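Local coordinates for Stk_08120 (Sulfolobus tokodaii str. 7, PDB 2EJX), which probably carries fatty acids, as a member of a thermoacidophile-specific family in the Bet v 1-like clan, at residues A[54-59]-A[108-113]; A[61-66]-A[76-81]; A[72-77]-A[85-90]. All blocks are in the same frame, centred on the assembly; numbering follows the deposited sequence.

Contact 1: residues A[54-59]-A[108-113]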
loop_
_atom_site.group_PDB
_atom_site.type_symbol
_atom_site.label_atom_id
_atom_site.label_comp_id
_atom_site.label_asym_id
_atom_site.label_seq_id
_atom_site.Cartn_x
_atom_site.Cartn_y
_atom_site.Cartn_z
ATOM N N LYS A 54 -1.318 -12.920 -7.221
ATOM C CA LYS A 54 -0.591 -13.528 -8.345
ATOM C C LYS A 54 -0.212 -12.475 -9.394
ATOM O O LYS A 54 -0.974 -11.534 -9.661
ATOM C CB LYS A 54 -1.431 -14.635 -8.958
ATOM C CG LYS A 54 -0.791 -15.370 -10.148
ATOM C CD LYS A 54 -1.646 -16.504 -10.611
ATOM C CE LYS A 54 -0.835 -17.437 -11.508
ATOM N NZ LYS A 54 -1.645 -18.647 -11.832
ATOM N N PHE A 55 0.975 -12.627 -9.985
ATOM C CA PHE A 55 1.341 -11.864 -11.178
ATOM C C PHE A 55 2.187 -12.794 -12.045
ATOM O O PHE A 55 2.954 -13.617 -11.515
ATOM C CB PHE A 55 2.080 -10.570 -10.862
ATOM C CG PHE A 55 3.368 -10.773 -10.142
ATOM C CD1 PHE A 55 4.569 -10.797 -10.832
ATOM C CD2 PHE A 55 3.384 -10.979 -8.767
ATOM C CE1 PHE A 55 5.766 -11.022 -10.164
ATOM C CE2 PHE A 55 4.588 -11.197 -8.085
ATOM C CZ PHE A 55 5.772 -11.230 -8.786
ATOM N N LEU A 56 2.012 -12.682 -13.354
ATOM C CA LEU A 56 2.554 -13.668 -14.286
ATOM C C LEU A 56 2.171 -15.075 -13.785
ATOM O O LEU A 56 1.025 -15.276 -13.365
ATOM C CB LEU A 56 4.076 -13.498 -14.427
ATOM C CG LEU A 56 4.565 -12.120 -14.942
ATOM C CD1 LEU A 56 6.055 -12.036 -14.735
ATOM C CD2 LEU A 56 4.225 -11.888 -16.387
ATOM N N ALA A 57 3.107 -16.028 -13.804
ATOM C CA ALA A 57 2.824 -17.381 -13.310
ATOM C C ALA A 57 2.984 -17.559 -11.799
ATOM O O ALA A 57 2.818 -18.670 -11.282
ATOM C CB ALA A 57 3.664 -18.428 -14.063
ATOM N N PHE A 58 3.238 -16.465 -11.082
ATOM C CA PHE A 58 3.660 -16.557 -9.703
ATOM C C PHE A 58 2.635 -16.146 -8.662
ATOM O O PHE A 58 2.450 -14.971 -8.436
ATOM C CB PHE A 58 4.919 -15.725 -9.529
ATOM C CG PHE A 58 5.938 -16.023 -10.585
ATOM C CD1 PHE A 58 6.553 -17.264 -10.609
ATOM C CD2 PHE A 58 6.239 -15.093 -11.565
ATOM C CE1 PHE A 58 7.484 -17.572 -11.618
ATOM C CE2 PHE A 58 7.171 -15.390 -12.587
ATOM C CZ PHE A 58 7.777 -16.626 -12.595
ATOM N N SER A 59 2.023 -17.128 -8.013
ATOM C CA SER A 59 1.214 -16.884 -6.821
ATOM C C SER A 59 2.096 -16.611 -5.624
ATOM O O SER A 59 3.195 -17.185 -5.472
ATOM C CB SER A 59 0.347 -18.095 -6.517
ATOM O OG SER A 59 -0.548 -18.276 -7.601
ATOM N N ALA A 108 11.368 -8.367 -7.138
ATOM C CA ALA A 108 11.216 -6.919 -7.414
ATOM C C ALA A 108 11.197 -6.619 -8.934
ATOM O O ALA A 108 10.317 -5.880 -9.438
ATOM C CB ALA A 108 12.283 -6.141 -6.706
ATOM N N PHE A 109 12.125 -7.222 -9.682
ATOM C CA PHE A 109 12.179 -7.040 -11.140
ATOM C C PHE A 109 10.873 -7.415 -11.835
ATOM O O PHE A 109 10.380 -6.689 -12.714
ATOM C CB PHE A 109 13.338 -7.870 -11.748
ATOM C CG PHE A 109 13.417 -7.829 -13.263
ATOM C CD1 PHE A 109 14.044 -6.753 -13.914
ATOM C CD2 PHE A 109 12.924 -8.872 -14.037
ATOM C CE1 PHE A 109 14.139 -6.706 -15.293
ATOM C CE2 PHE A 109 13.018 -8.831 -15.452
ATOM C CZ PHE A 109 13.626 -7.742 -16.073
ATOM N N LEU A 110 10.341 -8.564 -11.463
ATOM C CA LEU A 110 9.135 -9.057 -12.105
ATOM C C LEU A 110 7.905 -8.284 -11.627
ATOM O O LEU A 110 7.007 -8.000 -12.431
ATOM C CB LEU A 110 8.998 -10.535 -11.833
ATOM C CG LEU A 110 10.063 -11.449 -12.516
ATOM C CD1 LEU A 110 9.795 -12.854 -12.144
ATOM C CD2 LEU A 110 10.001 -11.338 -14.004
ATOM N N GLY A 111 7.861 -7.943 -10.341
ATOM C CA GLY A 111 6.657 -7.284 -9.775
ATOM C C GLY A 111 6.606 -5.801 -10.091
ATOM O O GLY A 111 5.524 -5.168 -10.009
ATOM N N LYS A 112 7.757 -5.229 -10.471
ATOM C CA LYS A 112 7.846 -3.768 -10.634
ATOM C C LYS A 112 6.789 -3.106 -11.529
ATOM O O LYS A 112 6.151 -2.149 -11.070
ATOM C CB LYS A 112 9.251 -3.254 -11.006
ATOM C CG LYS A 112 9.353 -1.744 -10.730
ATOM C CD LYS A 112 10.757 -1.209 -10.961
ATOM C CE LYS A 112 10.824 0.270 -10.600
ATOM N NZ LYS A 112 12.062 0.882 -11.182
ATOM N N PRO A 113 6.595 -3.583 -12.783
ATOM C CA PRO A 113 5.583 -2.865 -13.566
ATOM C C PRO A 113 4.156 -2.945 -12.996
ATOM O O PRO A 113 3.363 -2.063 -13.284
ATOM C CB PRO A 113 5.616 -3.544 -14.930
ATOM C CG PRO A 113 6.282 -4.840 -14.708
ATOM C CD PRO A 113 7.201 -4.684 -13.570
#
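F55 and L56 lie against G111 and L110, where a type II' turn from F55 to F58 meets one side of helix 105-137, with the CA atoms of F55 and G111 7.2 Å apart. Two backbone bonds close the turn: F55 N donates to F58 O, and F58 N to F55 O at 2.9 Å. L56, whose phi is positive (49°), occupies the first inner position of the turn, and its CB points toward the helix.

L110 is the centre of the contact, and each part of it has its own neighbour. Its CB meets CE1 of F55 at 3.7 Å, in the plane of the ring and at its edge. Of the two methyls, CD1 lies 3.7 Å from CE2 of F58, while CD2 reaches CD1 of L56 at 4.1 Å. The leucine thus fits among three apolar side chains, crossing each of them at about a right angle.

F55 meets the helix in a second way. Its CG lies between the backbone N and the carbonyl carbon (chi1 61°), and the ring offers a face to the backbone of G111. The CA of that glycine stands 4.3 Å from the ring centroid, 26° off the normal, a CH-pi contact with the main chain itself. P36, in a loop, also packs on F55, and R81 touches F58.

No hydrogen bond passes between the two segments. Between them the attachment of this corner of the sheet to the long helix therefore rests on apolar packing and the CH-pi contact, with F55 buried and L56 exposed at the margin; the two F55-F58 backbone bonds hold the turn itself in shape.

Contact 2: residues A[61-66]-A[76-81]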
loop_
_atom_site.group_PDB
_atom_site.type_symbol
_atom_site.label_atom_id
_atom_site.label_comp_id
_atom_site.label_asym_id
_atom_site.label_seq_id
_atom_site.Cartn_x
_atom_site.Cartn_y
_atom_site.Cartn_z
ATOM N N LYS A 61 1.918 -15.532 -1.178
ATOM C CA LYS A 61 1.214 -15.302 0.090
ATOM C C LYS A 61 2.008 -14.293 0.869
ATOM O O LYS A 61 3.195 -14.524 1.159
ATOM C CB LYS A 61 1.147 -16.585 0.911
ATOM C CG LYS A 61 0.042 -17.489 0.538
ATOM C CD LYS A 61 0.188 -18.850 1.238
ATOM C CE LYS A 61 -0.678 -18.962 2.484
ATOM N NZ LYS A 61 -0.010 -18.404 3.686
ATOM N N VAL A 62 1.389 -13.176 1.222
ATOM C CA VAL A 62 2.077 -12.159 1.986
ATOM C C VAL A 62 1.288 -11.919 3.299
ATOM O O VAL A 62 0.048 -12.050 3.335
ATOM C CB VAL A 62 2.349 -10.861 1.142
ATOM C CG1 VAL A 62 1.065 -10.281 0.619
ATOM C CG2 VAL A 62 3.125 -9.813 1.910
ATOM N N LYS A 63 2.022 -11.662 4.372
ATOM C CA LYS A 63 1.398 -11.239 5.640
ATOM C C LYS A 63 2.326 -10.233 6.313
ATOM O O LYS A 63 3.489 -10.085 5.952
ATOM C CB LYS A 63 1.116 -12.448 6.561
ATOM C CG LYS A 63 2.379 -13.026 7.167
ATOM C CD LYS A 63 2.060 -14.370 7.792
ATOM C CE LYS A 63 3.203 -14.850 8.711
ATOM N NZ LYS A 63 4.167 -15.597 7.915
ATOM N N GLY A 64 1.823 -9.473 7.265
ATOM C CA GLY A 64 2.641 -8.432 7.829
ATOM C C GLY A 64 1.906 -7.591 8.881
ATOM O O GLY A 64 0.801 -7.933 9.277
ATOM N N ARG A 65 2.544 -6.502 9.279
ATOM C CA ARG A 65 2.105 -5.656 10.407
ATOM C C ARG A 65 2.327 -4.196 10.084
ATOM O O ARG A 65 3.307 -3.836 9.468
ATOM C CB ARG A 65 2.880 -6.024 11.693
ATOM C CG ARG A 65 2.457 -5.237 12.976
ATOM C CD ARG A 65 2.495 -6.120 14.239
ATOM N NE ARG A 65 1.421 -5.687 15.141
ATOM C CZ ARG A 65 0.758 -6.476 15.982
ATOM N NH1 ARG A 65 1.044 -7.769 16.072
ATOM N NH2 ARG A 65 -0.206 -5.959 16.742
ATOM N N VAL A 66 1.398 -3.351 10.532
ATOM C CA VAL A 66 1.442 -1.914 10.310
ATOM C C VAL A 66 1.870 -1.210 11.597
ATOM O O VAL A 66 1.386 -1.540 12.706
ATOM C CB VAL A 66 0.048 -1.393 9.912
ATOM C CG1 VAL A 66 0.074 0.132 9.759
ATOM C CG2 VAL A 66 -0.448 -2.077 8.651
ATOM N N ILE A 76 5.504 -3.650 7.582
ATOM C CA ILE A 76 6.575 -4.653 7.473
ATOM C C ILE A 76 5.958 -5.975 7.063
ATOM O O ILE A 76 4.988 -6.429 7.663
ATOM C CB ILE A 76 7.322 -4.743 8.808
ATOM C CG1 ILE A 76 7.887 -3.351 9.117
ATOM C CG2 ILE A 76 8.420 -5.787 8.739
ATOM C CD1 ILE A 76 8.695 -3.246 10.410
ATOM N N TYR A 77 6.474 -6.594 5.996
ATOM C CA TYR A 77 5.819 -7.798 5.506
ATOM C C TYR A 77 6.828 -8.904 5.154
ATOM O O TYR A 77 8.006 -8.601 4.938
ATOM C CB TYR A 77 4.957 -7.488 4.285
ATOM C CG TYR A 77 5.763 -7.020 3.089
ATOM C CD1 TYR A 77 6.315 -7.947 2.188
ATOM C CD2 TYR A 77 5.993 -5.636 2.856
ATOM C CE1 TYR A 77 7.060 -7.524 1.079
ATOM C CE2 TYR A 77 6.738 -5.223 1.749
ATOM C CZ TYR A 77 7.263 -6.181 0.891
ATOM O OH TYR A 77 7.977 -5.757 -0.175
ATOM N N ASP A 78 6.338 -10.148 5.120
ATOM C CA ASP A 78 7.087 -11.324 4.622
ATOM C C ASP A 78 6.256 -12.122 3.676
ATOM O O ASP A 78 5.073 -12.251 3.853
ATOM C CB ASP A 78 7.565 -12.242 5.782
ATOM C CG ASP A 78 6.413 -12.808 6.635
ATOM O OD1 ASP A 78 6.097 -12.177 7.681
ATOM O OD2 ASP A 78 5.829 -13.875 6.287
ATOM N N SER A 79 6.870 -12.726 2.663
ATOM C CA SER A 79 6.104 -13.574 1.765
ATOM C C SER A 79 7.016 -14.663 1.261
ATOM O O SER A 79 8.223 -14.615 1.527
ATOM C CB SER A 79 5.586 -12.799 0.558
ATOM O OG SER A 79 6.630 -12.588 -0.373
ATOM N N ASP A 80 6.431 -15.607 0.522
ATOM C CA ASP A 80 7.189 -16.710 -0.093
ATOM C C ASP A 80 8.053 -16.225 -1.268
ATOM O O ASP A 80 8.809 -17.011 -1.857
ATOM C CB ASP A 80 6.290 -17.896 -0.496
ATOM C CG ASP A 80 5.017 -17.485 -1.257
ATOM O OD1 ASP A 80 4.783 -16.281 -1.438
ATOM O OD2 ASP A 80 4.239 -18.398 -1.651
ATOM N N ARG A 81 7.937 -14.940 -1.608
ATOM C CA ARG A 81 8.675 -14.379 -2.751
ATOM C C ARG A 81 9.583 -13.235 -2.301
ATOM O O ARG A 81 10.068 -12.474 -3.122
ATOM C CB ARG A 81 7.716 -13.872 -3.839
ATOM C CG ARG A 81 6.647 -14.839 -4.313
ATOM C CD ARG A 81 7.193 -16.080 -4.948
ATOM N NE ARG A 81 6.134 -16.839 -5.627
ATOM C CZ ARG A 81 6.352 -17.806 -6.519
ATOM N NH1 ARG A 81 7.596 -18.132 -6.860
ATOM N NH2 ARG A 81 5.327 -18.451 -7.058
HETATM O O HOH W 1 3.801 -15.185 4.242
#
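K63 and D78 are an antiparallel hydrogen-bonded pair and satisfy one another twice, through the main chain and through their side chains. K63 N donates to D78 O at 3.2 Å, and D78 N returns a bond to K63 O at 3.0 Å. Above this pair the lysine chain bends at its last torsion (chi4 -88°), which brings NZ within 2.9 Å of OD2 of D78; the salt bridge uses the syn lone pair of that oxygen. A water lies 3.2 Å from both D78 OD2 and K61 O and can serve these acceptors, though probably not every acceptor near it at once.

R65 and I76 repeat the backbone pattern, their N and O atoms exchanging two bonds of 2.9 Å each. Toward the other end the pattern changes. K61 N turns to a side chain, donating to OD1 of D80 at 3.0 Å from the syn side, 34° out of the carboxylate plane, while the return bond from D80 N to K61 O is weak. S79 OG accepts from R81 N at 3.0 Å, making an ST turn as the strand ends, and is also hydrogen-bonded to G82 O.

On the face shared by V62, Y77 and S79, CG2 of V62 packs obliquely on CD1 of Y77 at 3.7 Å; the hydroxyl of that tyrosine is hydrogen-bonded to ND1 of H102. Opposite Y77 stands G64, where a CB would collide with I76 O. R65 NH2 is salt-bridged to E45 OE2.

Strands 58-69 and 72-79 are thereby joined as a beta hairpin within the antiparallel sheet of a Bet v 1-like protein.

Contact 3: residues A[72-77]-A[85-90]; sequences EVRIIY and ILYIRK
V73 and I88 lie side by side on the face they share with I75 and L86, the CG1 of the valine 4.1 Å from CD1 of the isoleucine. Beside them CB of I75 meets CB of L86 at 4.2 Å. The chi2 of I88 (96°) is away from a staggered value and sets CD1 in reach of I75 too, 4.4 Å from its CD1. T30 of helix 27-34 touches I75, L86 and I88, and M21 and F24 of helix 17-24 touch I88.

Four backbone bonds, from V73 to I88 and from I75 to L86 in both directions, join strands 72-77 and 85-90. The hairpin belongs to the curved antiparallel sheet which, in Bet v 1-like proteins, packs against short helices and a long C-terminal one.

On the face carrying E72, R74, Y87 and R89, I76 and I85 run side by side, and CG2 of I85 sits 3.4 Å above one face of the Y87 ring, toward its rim. R89 NH2 occupies the opposite face. Next to the ring, R74 places its guanidinium with a face over CE1 of Y87, from which NE is 3.6 Å away; the guanidinium and ring planes are 66° apart.

The bend of R74 at chi3 (-72°) carries NE toward E72, and both NE and NH2 reach E72 OE2 at 2.7 Å, side-on and from the same face of the carboxylate. That oxygen also lies at the edge of the Y87 ring, near CD1. The second oxygen, OE1, makes a long salt bridge of 3.8 Å with NE of R89. An alanine in place of E72 would probably leave R74 and R89 without the carboxylate between them, with the R74 guanidinium freer to turn. R89 itself runs extended from CG to NE.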
loop_
_atom_site.group_PDB
_atom_site.type_symbol
_atom_site.label_atom_id
_atom_site.label_comp_id
_atom_site.label_asym_id
_atom_site.label_seq_id
_atom_site.Cartn_x
_atom_site.Cartn_y
_atom_site.Cartn_z
ATOM N N GLU A 72 3.899 9.101 9.476
ATOM C CA GLU A 72 4.428 7.959 8.747
ATOM C C GLU A 72 3.637 6.702 9.044
ATOM O O GLU A 72 3.128 6.530 10.155
ATOM C CB GLU A 72 5.918 7.738 9.074
ATOM C CG GLU A 72 6.487 6.510 8.353
ATOM C CD GLU A 72 8.007 6.433 8.327
ATOM O OE1 GLU A 72 8.707 7.475 8.375
ATOM O OE2 GLU A 72 8.493 5.301 8.235
ATOM N N VAL A 73 3.491 5.846 8.033
ATOM C CA VAL A 73 2.902 4.517 8.189
ATOM C C VAL A 73 3.959 3.554 7.631
ATOM O O VAL A 73 4.423 3.743 6.535
ATOM C CB VAL A 73 1.619 4.357 7.353
ATOM C CG1 VAL A 73 1.076 2.954 7.495
ATOM C CG2 VAL A 73 0.533 5.369 7.772
ATOM N N ARG A 74 4.318 2.520 8.389
ATOM C CA ARG A 74 5.357 1.599 7.974
ATOM C C ARG A 74 4.742 0.203 8.026
ATOM O O ARG A 74 4.257 -0.227 9.068
ATOM C CB ARG A 74 6.529 1.751 8.956
ATOM C CG ARG A 74 7.852 1.303 8.452
ATOM C CD ARG A 74 8.992 1.630 9.444
ATOM N NE ARG A 74 9.259 3.078 9.475
ATOM C CZ ARG A 74 10.397 3.637 9.903
ATOM N NH1 ARG A 74 11.404 2.871 10.321
ATOM N NH2 ARG A 74 10.544 4.963 9.892
ATOM N N ILE A 75 4.695 -0.492 6.898
ATOM C CA ILE A 75 4.094 -1.837 6.836
ATOM C C ILE A 75 5.229 -2.825 6.583
ATOM O O ILE A 75 5.865 -2.811 5.522
ATOM C CB ILE A 75 3.005 -1.948 5.752
ATOM C CG1 ILE A 75 1.926 -0.874 5.991
ATOM C CG2 ILE A 75 2.364 -3.346 5.748
ATOM C CD1 ILE A 75 0.692 -0.932 5.080
ATOM N N ILE A 76 5.504 -3.650 7.582
ATOM C CA ILE A 76 6.575 -4.653 7.473
ATOM C C ILE A 76 5.958 -5.975 7.063
ATOM O O ILE A 76 4.988 -6.429 7.663
ATOM C CB ILE A 76 7.322 -4.743 8.808
ATOM C CG1 ILE A 76 7.887 -3.351 9.117
ATOM C CG2 ILE A 76 8.420 -5.787 8.739
ATOM C CD1 ILE A 76 8.695 -3.246 10.410
ATOM N N TYR A 77 6.474 -6.594 5.996
ATOM C CA TYR A 77 5.819 -7.798 5.506
ATOM C C TYR A 77 6.828 -8.904 5.154
ATOM O O TYR A 77 8.006 -8.601 4.938
ATOM C CB TYR A 77 4.957 -7.488 4.285
ATOM C CG TYR A 77 5.763 -7.020 3.089
ATOM C CD1 TYR A 77 6.315 -7.947 2.188
ATOM C CD2 TYR A 77 5.993 -5.636 2.856
ATOM C CE1 TYR A 77 7.060 -7.524 1.079
ATOM C CE2 TYR A 77 6.738 -5.223 1.749
ATOM C CZ TYR A 77 7.263 -6.181 0.891
ATOM O OH TYR A 77 7.977 -5.757 -0.175
ATOM N N ILE A 85 9.528 -3.694 3.315
ATOM C CA ILE A 85 8.772 -2.645 4.030
ATOM C C ILE A 85 8.091 -1.719 3.020
ATOM O O ILE A 85 8.702 -1.295 2.029
ATOM C CB ILE A 85 9.710 -1.791 4.971
ATOM C CG1 ILE A 85 10.461 -2.733 5.930
ATOM C CG2 ILE A 85 8.904 -0.852 5.805
ATOM C CD1 ILE A 85 11.472 -2.089 6.840
ATOM N N LEU A 86 6.829 -1.404 3.287
ATOM C CA LEU A 86 6.120 -0.353 2.544
ATOM C C LEU A 86 5.970 0.866 3.440
ATOM O O LEU A 86 5.397 0.777 4.535
ATOM C CB LEU A 86 4.745 -0.855 2.099
ATOM C CG LEU A 86 3.824 0.082 1.298
ATOM C CD1 LEU A 86 4.447 0.395 0.022
ATOM C CD2 LEU A 86 2.541 -0.684 1.039
ATOM N N TYR A 87 6.469 2.000 2.970
ATOM C CA TYR A 87 6.321 3.246 3.707
ATOM C C TYR A 87 5.319 4.165 3.044
ATOM O O TYR A 87 5.328 4.309 1.835
ATOM C CB TYR A 87 7.626 4.019 3.713
ATOM C CG TYR A 87 8.801 3.232 4.218
ATOM C CD1 TYR A 87 9.184 3.320 5.547
ATOM C CD2 TYR A 87 9.522 2.387 3.358
ATOM C CE1 TYR A 87 10.266 2.597 6.019
ATOM C CE2 TYR A 87 10.614 1.664 3.826
ATOM C CZ TYR A 87 10.972 1.772 5.164
ATOM O OH TYR A 87 12.062 1.060 5.675
ATOM N N ILE A 88 4.499 4.818 3.870
ATOM C CA ILE A 88 3.702 5.959 3.429
ATOM C C ILE A 88 4.054 7.184 4.317
ATOM O O ILE A 88 3.861 7.150 5.538
ATOM C CB ILE A 88 2.171 5.633 3.377
ATOM C CG1 ILE A 88 1.893 4.323 2.583
ATOM C CG2 ILE A 88 1.402 6.826 2.710
ATOM C CD1 ILE A 88 1.741 3.027 3.451
ATOM N N ARG A 89 4.634 8.237 3.711
ATOM C CA ARG A 89 5.165 9.363 4.475
ATOM C C ARG A 89 4.463 10.651 4.065
ATOM O O ARG A 89 4.389 10.947 2.888
ATOM C CB ARG A 89 6.672 9.523 4.285
ATOM C CG ARG A 89 7.498 8.274 4.633
ATOM C CD ARG A 89 8.991 8.518 4.309
ATOM N NE ARG A 89 9.814 7.365 4.713
ATOM C CZ ARG A 89 10.889 6.925 4.058
ATOM N NH1 ARG A 89 11.331 7.551 2.968
ATOM N NH2 ARG A 89 11.541 5.864 4.521
ATOM N N LYS A 90 3.914 11.371 5.045
ATOM C CA LYS A 90 3.393 12.682 4.794
ATOM C C LYS A 90 4.574 13.629 4.555
ATOM O O LYS A 90 5.492 13.692 5.368
ATOM C CB LYS A 90 2.516 13.148 5.977
ATOM C CG LYS A 90 2.163 14.641 5.920
ATOM C CD LYS A 90 1.110 14.985 6.907
ATOM C CE LYS A 90 0.956 16.479 7.030
ATOM N NZ LYS A 90 0.138 16.854 8.224
#

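In the fold
Following the chain from the N terminus, residues 54-59 come first, at the turn joining strands 48-55 and 58-69; their partner in contact 1 lies in helix 105-137, the nearer ends 49 residues apart. Contact 1 thus closes a long loop, mostly strand, inside which the other two contacts nest. Contact 2 closes the hairpin of strands 58-69 and 72-79; contact 3 closes the next one, of 72-79 and 82-92, starting on strand 72-79 so that I76 and Y77 serve both. V66 packs against V73 and I75 where contacts 2 and 3 meet. Contacts 1 and 2 are joined by a probable hydrogen bond between S59 O and R81 NH2.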